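Local coordinates for protein formyltransferase (Francisella tularensis subsp. tularensis, PDB 4NV1) that belongs to the formyltransferase family, pairing a formyl transferase domain with a C-terminal dimerization domain, and binds dTDP-4-amino-4,6-dideoxyglucose, at residues A[99-109]-A[180-191]. Numbering follows the deposited sequence.
Sequences PYNRGWFPQVF and NSEGNYNSIHDY. With 0FX (dTDP-4-amino-4,6-dideoxyglucose), chain I.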
loop_
_atom_site.group_PDB
_atom_site.type_symbol
_atom_site.label_atom_id
_atom_site.label_comp_id
_atom_site.label_asym_id
_atom_site.label_seq_id
_atom_site.Cartn_x
_atom_site.Cartn_y
_atom_site.Cartn_z
ATOM N N PRO A 99 20.405 21.273 -12.314
ATOM C CA PRO A 99 20.337 21.864 -11.006
ATOM C C PRO A 99 18.963 21.710 -10.335
ATOM O O PRO A 99 18.647 22.536 -9.488
ATOM C CB PRO A 99 20.477 23.332 -11.321
ATOM C CG PRO A 99 19.709 23.470 -12.615
ATOM C CD PRO A 99 20.162 22.261 -13.375
ATOM N N TYR A 100 18.129 20.765 -10.766
ATOM C CA TYR A 100 16.757 20.588 -10.213
ATOM C C TYR A 100 16.666 19.712 -8.941
ATOM O O TYR A 100 17.194 18.617 -8.905
ATOM C CB TYR A 100 15.818 20.044 -11.268
ATOM C CG TYR A 100 15.876 20.728 -12.633
ATOM C CD1 TYR A 100 16.599 20.129 -13.643
ATOM C CD2 TYR A 100 15.193 21.907 -12.925
ATOM C CE1 TYR A 100 16.693 20.692 -14.891
ATOM C CE2 TYR A 100 15.272 22.509 -14.203
ATOM C CZ TYR A 100 16.001 21.876 -15.189
ATOM O OH TYR A 100 16.190 22.364 -16.483
ATOM N N ASN A 101 16.062 20.262 -7.907
ATOM C CA ASN A 101 15.734 19.577 -6.634
ATOM C C ASN A 101 17.031 19.150 -5.997
ATOM O O ASN A 101 17.261 17.982 -5.763
ATOM C CB ASN A 101 14.789 18.396 -6.852
ATOM C CG ASN A 101 13.382 18.859 -7.129
ATOM O OD1 ASN A 101 12.932 19.846 -6.546
ATOM N ND2 ASN A 101 12.673 18.145 -7.996
ATOM N N ARG A 102 17.948 20.109 -5.932
ATOM C CA ARG A 102 19.217 19.927 -5.266
ATOM C C ARG A 102 18.860 19.742 -3.800
ATOM O O ARG A 102 17.833 20.232 -3.312
ATOM C CB ARG A 102 20.150 21.141 -5.494
ATOM C CG ARG A 102 20.595 21.155 -6.951
ATOM C CD ARG A 102 21.086 22.499 -7.461
ATOM N NE ARG A 102 21.979 23.091 -6.488
ATOM C CZ ARG A 102 21.738 24.203 -5.803
ATOM N NH1 ARG A 102 20.636 24.909 -6.036
ATOM N NH2 ARG A 102 22.641 24.606 -4.910
ATOM N N GLY A 103 19.714 19.035 -3.079
ATOM C CA GLY A 103 19.421 18.873 -1.651
ATOM C C GLY A 103 18.798 17.530 -1.357
ATOM O O GLY A 103 19.148 16.526 -1.969
ATOM N N TRP A 104 17.867 17.521 -0.433
ATOM C CA TRP A 104 17.343 16.243 0.078
ATOM C C TRP A 104 16.225 15.538 -0.730
ATOM O O TRP A 104 15.236 16.159 -1.117
ATOM C CB TRP A 104 16.937 16.417 1.552
ATOM C CG TRP A 104 18.150 16.228 2.395
ATOM C CD1 TRP A 104 19.170 17.119 2.589
ATOM C CD2 TRP A 104 18.526 15.029 3.068
ATOM N NE1 TRP A 104 20.140 16.551 3.376
ATOM C CE2 TRP A 104 19.766 15.269 3.683
ATOM C CE3 TRP A 104 17.926 13.774 3.224
ATOM C CZ2 TRP A 104 20.412 14.301 4.456
ATOM C CZ3 TRP A 104 18.578 12.811 3.979
ATOM C CH2 TRP A 104 19.805 13.081 4.586
ATOM N N PHE A 105 16.427 14.240 -0.957
ATOM C CA PHE A 105 15.494 13.312 -1.565
ATOM C C PHE A 105 14.878 13.885 -2.827
ATOM O O PHE A 105 13.664 14.038 -2.905
ATOM C CB PHE A 105 14.416 12.957 -0.580
ATOM C CG PHE A 105 14.933 12.269 0.668
ATOM C CD1 PHE A 105 14.245 12.393 1.855
ATOM C CD2 PHE A 105 16.104 11.515 0.672
ATOM C CE1 PHE A 105 14.712 11.811 3.020
ATOM C CE2 PHE A 105 16.570 10.904 1.838
ATOM C CZ PHE A 105 15.852 11.036 3.009
ATOM N N PRO A 106 15.734 14.173 -3.797
ATOM C CA PRO A 106 15.405 14.744 -5.117
ATOM C C PRO A 106 14.283 14.018 -5.774
ATOM O O PRO A 106 13.339 14.674 -6.234
ATOM C CB PRO A 106 16.699 14.636 -5.914
ATOM C CG PRO A 106 17.609 13.742 -5.101
ATOM C CD PRO A 106 17.167 13.815 -3.686
ATOM N N GLN A 107 14.312 12.685 -5.760
ATOM C CA GLN A 107 13.243 11.944 -6.411
ATOM C C GLN A 107 11.862 12.133 -5.739
ATOM O O GLN A 107 10.836 12.227 -6.422
ATOM C CB GLN A 107 13.566 10.465 -6.705
ATOM C CG GLN A 107 13.349 9.496 -5.540
ATOM C CD GLN A 107 14.332 9.713 -4.460
ATOM O OE1 GLN A 107 15.301 10.463 -4.632
ATOM N NE2 GLN A 107 14.163 9.005 -3.338
ATOM N N VAL A 108 11.836 12.283 -4.419
ATOM C CA VAL A 108 10.578 12.552 -3.755
ATOM C C VAL A 108 10.007 13.856 -4.276
ATOM O O VAL A 108 8.865 13.907 -4.753
ATOM C CB VAL A 108 10.707 12.604 -2.243
ATOM C CG1 VAL A 108 9.372 12.972 -1.634
ATOM C CG2 VAL A 108 11.198 11.279 -1.679
ATOM N N PHE A 109 10.794 14.905 -4.197
ATOM C CA PHE A 109 10.372 16.227 -4.688
ATOM C C PHE A 109 10.013 16.181 -6.174
ATOM O O PHE A 109 9.102 16.861 -6.565
ATOM C CB PHE A 109 11.448 17.299 -4.379
ATOM C CG PHE A 109 11.444 17.708 -2.955
ATOM C CD1 PHE A 109 12.209 17.039 -2.034
ATOM C CD2 PHE A 109 10.608 18.717 -2.532
ATOM C CE1 PHE A 109 12.123 17.374 -0.702
ATOM C CE2 PHE A 109 10.491 19.026 -1.214
ATOM C CZ PHE A 109 11.307 18.386 -0.302
ATOM N N ASN A 180 23.218 25.278 -16.193
ATOM C CA ASN A 180 22.586 26.325 -17.021
ATOM C C ASN A 180 21.799 27.374 -16.245
ATOM O O ASN A 180 21.549 28.449 -16.790
ATOM C CB ASN A 180 21.718 25.742 -18.160
ATOM C CG ASN A 180 20.492 24.958 -17.674
ATOM O OD1 ASN A 180 20.290 24.647 -16.483
ATOM N ND2 ASN A 180 19.635 24.641 -18.638
ATOM N N SER A 181 21.403 27.050 -15.013
ATOM C CA SER A 181 20.701 27.977 -14.146
ATOM C C SER A 181 21.067 27.548 -12.737
ATOM O O SER A 181 21.693 26.507 -12.632
ATOM C CB SER A 181 19.200 27.796 -14.341
ATOM O OG SER A 181 18.673 27.211 -13.169
ATOM N N GLU A 182 20.631 28.267 -11.698
ATOM C CA GLU A 182 20.856 27.871 -10.280
ATOM C C GLU A 182 19.877 26.796 -9.761
ATOM O O GLU A 182 20.231 26.097 -8.801
ATOM C CB GLU A 182 20.804 29.062 -9.306
ATOM C CG GLU A 182 22.017 29.988 -9.285
ATOM C CD GLU A 182 23.291 29.381 -8.683
ATOM O OE1 GLU A 182 24.318 29.268 -9.400
ATOM O OE2 GLU A 182 23.309 29.044 -7.482
ATOM N N GLY A 183 18.723 26.683 -10.436
ATOM C CA GLY A 183 17.644 25.692 -10.240
ATOM C C GLY A 183 16.990 25.839 -8.878
ATOM O O GLY A 183 16.551 26.910 -8.546
ATOM N N ASN A 184 17.014 24.821 -8.027
ATOM C CA ASN A 184 16.351 24.933 -6.748
ATOM C C ASN A 184 16.919 23.954 -5.738
ATOM O O ASN A 184 17.393 22.908 -6.131
ATOM C CB ASN A 184 14.835 24.802 -6.946
ATOM C CG ASN A 184 14.395 23.388 -7.242
ATOM O OD1 ASN A 184 14.788 22.799 -8.247
ATOM N ND2 ASN A 184 13.567 22.815 -6.334
ATOM N N TYR A 185 16.898 24.301 -4.460
ATOM C CA TYR A 185 17.365 23.418 -3.361
ATOM C C TYR A 185 16.220 23.070 -2.399
ATOM O O TYR A 185 15.375 23.922 -2.148
ATOM C CB TYR A 185 18.376 24.199 -2.528
ATOM C CG TYR A 185 18.956 23.497 -1.303
ATOM C CD1 TYR A 185 19.954 22.552 -1.458
ATOM C CD2 TYR A 185 18.594 23.840 -0.006
ATOM C CE1 TYR A 185 20.524 21.907 -0.379
ATOM C CE2 TYR A 185 19.133 23.160 1.105
ATOM C CZ TYR A 185 20.087 22.187 0.900
ATOM O OH TYR A 185 20.740 21.512 1.896
ATOM N N ASN A 186 16.234 21.872 -1.818
ATOM C CA ASN A 186 15.238 21.477 -0.837
ATOM C C ASN A 186 16.003 21.089 0.414
ATOM O O ASN A 186 16.860 20.226 0.354
ATOM C CB ASN A 186 14.401 20.297 -1.389
ATOM C CG ASN A 186 13.655 20.662 -2.665
ATOM O OD1 ASN A 186 12.893 21.588 -2.639
ATOM N ND2 ASN A 186 13.826 19.907 -3.764
ATOM N N SER A 187 15.740 21.728 1.551
ATOM C CA SER A 187 16.380 21.311 2.830
ATOM C C SER A 187 15.812 20.065 3.478
ATOM O O SER A 187 14.716 19.647 3.137
ATOM C CB SER A 187 16.258 22.402 3.893
ATOM O OG SER A 187 14.981 23.014 3.967
ATOM N N ILE A 188 16.507 19.471 4.446
ATOM C CA ILE A 188 15.902 18.362 5.199
ATOM C C ILE A 188 14.658 18.786 6.002
ATOM O O ILE A 188 13.763 17.982 6.257
ATOM C CB ILE A 188 16.947 17.643 6.082
ATOM C CG1 ILE A 188 16.390 16.313 6.602
ATOM C CG2 ILE A 188 17.385 18.562 7.221
ATOM C CD1 ILE A 188 17.360 15.162 6.466
ATOM N N HIS A 189 14.587 20.057 6.379
ATOM C CA HIS A 189 13.397 20.657 6.951
ATOM C C HIS A 189 12.312 20.771 5.893
ATOM O O HIS A 189 11.151 20.661 6.238
ATOM C CB HIS A 189 13.748 22.049 7.486
ATOM C CG HIS A 189 12.618 22.815 8.114
ATOM N ND1 HIS A 189 12.193 22.604 9.413
ATOM C CD2 HIS A 189 11.904 23.876 7.659
ATOM C CE1 HIS A 189 11.224 23.455 9.707
ATOM N NE2 HIS A 189 11.030 24.237 8.659
ATOM N N ASP A 190 12.642 21.034 4.628
ATOM C CA ASP A 190 11.584 21.132 3.627
ATOM C C ASP A 190 10.898 19.773 3.533
ATOM O O ASP A 190 9.688 19.720 3.413
ATOM C CB ASP A 190 12.103 21.530 2.246
ATOM C CG ASP A 190 12.479 23.005 2.151
ATOM O OD1 ASP A 190 11.740 23.886 2.652
ATOM O OD2 ASP A 190 13.528 23.275 1.531
ATOM N N TYR A 191 11.677 18.693 3.622
ATOM C CA TYR A 191 11.175 17.342 3.577
ATOM C C TYR A 191 10.260 17.112 4.799
ATOM O O TYR A 191 9.072 16.757 4.670
ATOM C CB TYR A 191 12.351 16.332 3.529
ATOM C CG TYR A 191 11.901 14.891 3.541
ATOM C CD1 TYR A 191 11.298 14.331 2.420
ATOM C CD2 TYR A 191 12.033 14.095 4.685
ATOM C CE1 TYR A 191 10.825 13.034 2.437
ATOM C CE2 TYR A 191 11.573 12.791 4.718
ATOM C CZ TYR A 191 10.965 12.266 3.593
ATOM O OH TYR A 191 10.501 10.969 3.565
HETATM O O4P 0FX I . 21.172 7.964 -0.503
HETATM P P2 0FX I . 21.758 7.057 0.610
HETATM O O3P 0FX I . 22.204 5.617 0.478
HETATM O O1G 0FX I . 22.345 7.911 1.817
HETATM C C1G 0FX I . 23.514 8.682 1.665
HETATM C C2G 0FX I . 23.561 9.353 3.029
HETATM O O2G 0FX I . 23.237 8.437 4.080
HETATM C C3G 0FX I . 22.600 10.523 3.108
HETATM O O3G 0FX I . 22.943 11.129 4.372
HETATM C C4G 0FX I . 22.815 11.419 1.872
HETATM N N4A 0FX I . 22.006 12.629 1.903
HETATM C C5G 0FX I . 22.579 10.678 0.551
HETATM C C6G 0FX I . 22.858 11.572 -0.652
HETATM O O5G 0FX I . 23.469 9.560 0.533
HETATM O OPP 0FX I . 20.751 6.387 1.650
HETATM P P 0FX I . 19.487 6.873 2.469
HETATM O O1P 0FX I . 19.762 7.760 3.666
HETATM O O2P 0FX I . 18.919 5.459 2.458
HETATM O O5 0FX I . 18.428 7.584 1.481
HETATM C C5 0FX I . 18.006 6.845 0.328
HETATM C C4 0FX I . 16.542 7.088 0.006
HETATM O O4 0FX I . 15.735 6.405 0.949
HETATM C C3 0FX I . 16.076 8.511 0.061
HETATM O O3 0FX I . 16.135 9.164 -1.217
HETATM C C2 0FX I . 14.585 8.377 0.376
HETATM C C1 0FX I . 14.543 7.106 1.224
HETATM N N11 0FX I . 14.338 7.461 2.632
HETATM C C61 0FX I . 15.405 7.653 3.437
HETATM C C51 0FX I . 15.216 8.006 4.756
HETATM C C5A 0FX I . 16.323 8.297 5.748
HETATM C C21 0FX I . 13.080 7.580 3.104
HETATM O O21 0FX I . 11.996 7.349 2.337
HETATM N N31 0FX I . 12.832 7.864 4.387
HETATM C C41 0FX I . 13.909 8.065 5.175
HETATM O O41 0FX I . 13.767 8.407 6.451
HETATM O O HOH W 1 15.530 17.664 -3.589
#
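Arg102 lies beside Tyr185 and Gly103 beside Asn186 in a two-stranded parallel sheet, strand 102-103 with strand 185-186. Asn186 N donates to Arg102 O at 2.7 Å, and Trp104 N donates to Asn186 O. Arg102 N and Asn184 N extend the ladder by bonding to Asn184 O and Pro99 O. Both strands lead into helices, 106-113 and 188-195, whose first turns pack together.

Side-chain amides reinforce the ladder. Asn101 OD1 accepts from Asn184 ND2 at 3.0 Å and from Asn186 ND2 at 2.9 Å. The two donors come from opposite faces of the Asn101 amide. The Asn184 amide also turns back, its OD1 taking Asn101 N at 2.9 Å. Asn186 has CG anti to its carbonyl carbon (chi1 -61°), which lays its amide flat over the Phe109 ring, the planes 10° apart. Its ND2 also donates to a water that bonds Trp104 O.

Next comes the aromatic cluster. The edge of Phe105 points at the face of Tyr191 in a T-shaped stack, centroids 4.7 Å apart and planes at 82°. Ile188 CD1 sits over the six-membered ring of Trp104 in a CH-pi contact. The amino nitrogen N4A of dTDP-4-amino-4,6-dideoxyglucose lies over the opposite face of Trp104, toward its rim, and the ligand also covers a face of Phe105. Gln107 and Tyr191 also line its pocket.

Further out, Asp129 accepts from Arg102 NE through its backbone O and from Gly103 N through its carboxylate. Asn113 ND2 is another donor to Asn101 OD1. Ser187 and Asp190 form a capping box at the start of helix 188-195. In the pocket, Gln107 NE2 donates almost straight to O3 of the ligand at 2.9 Å.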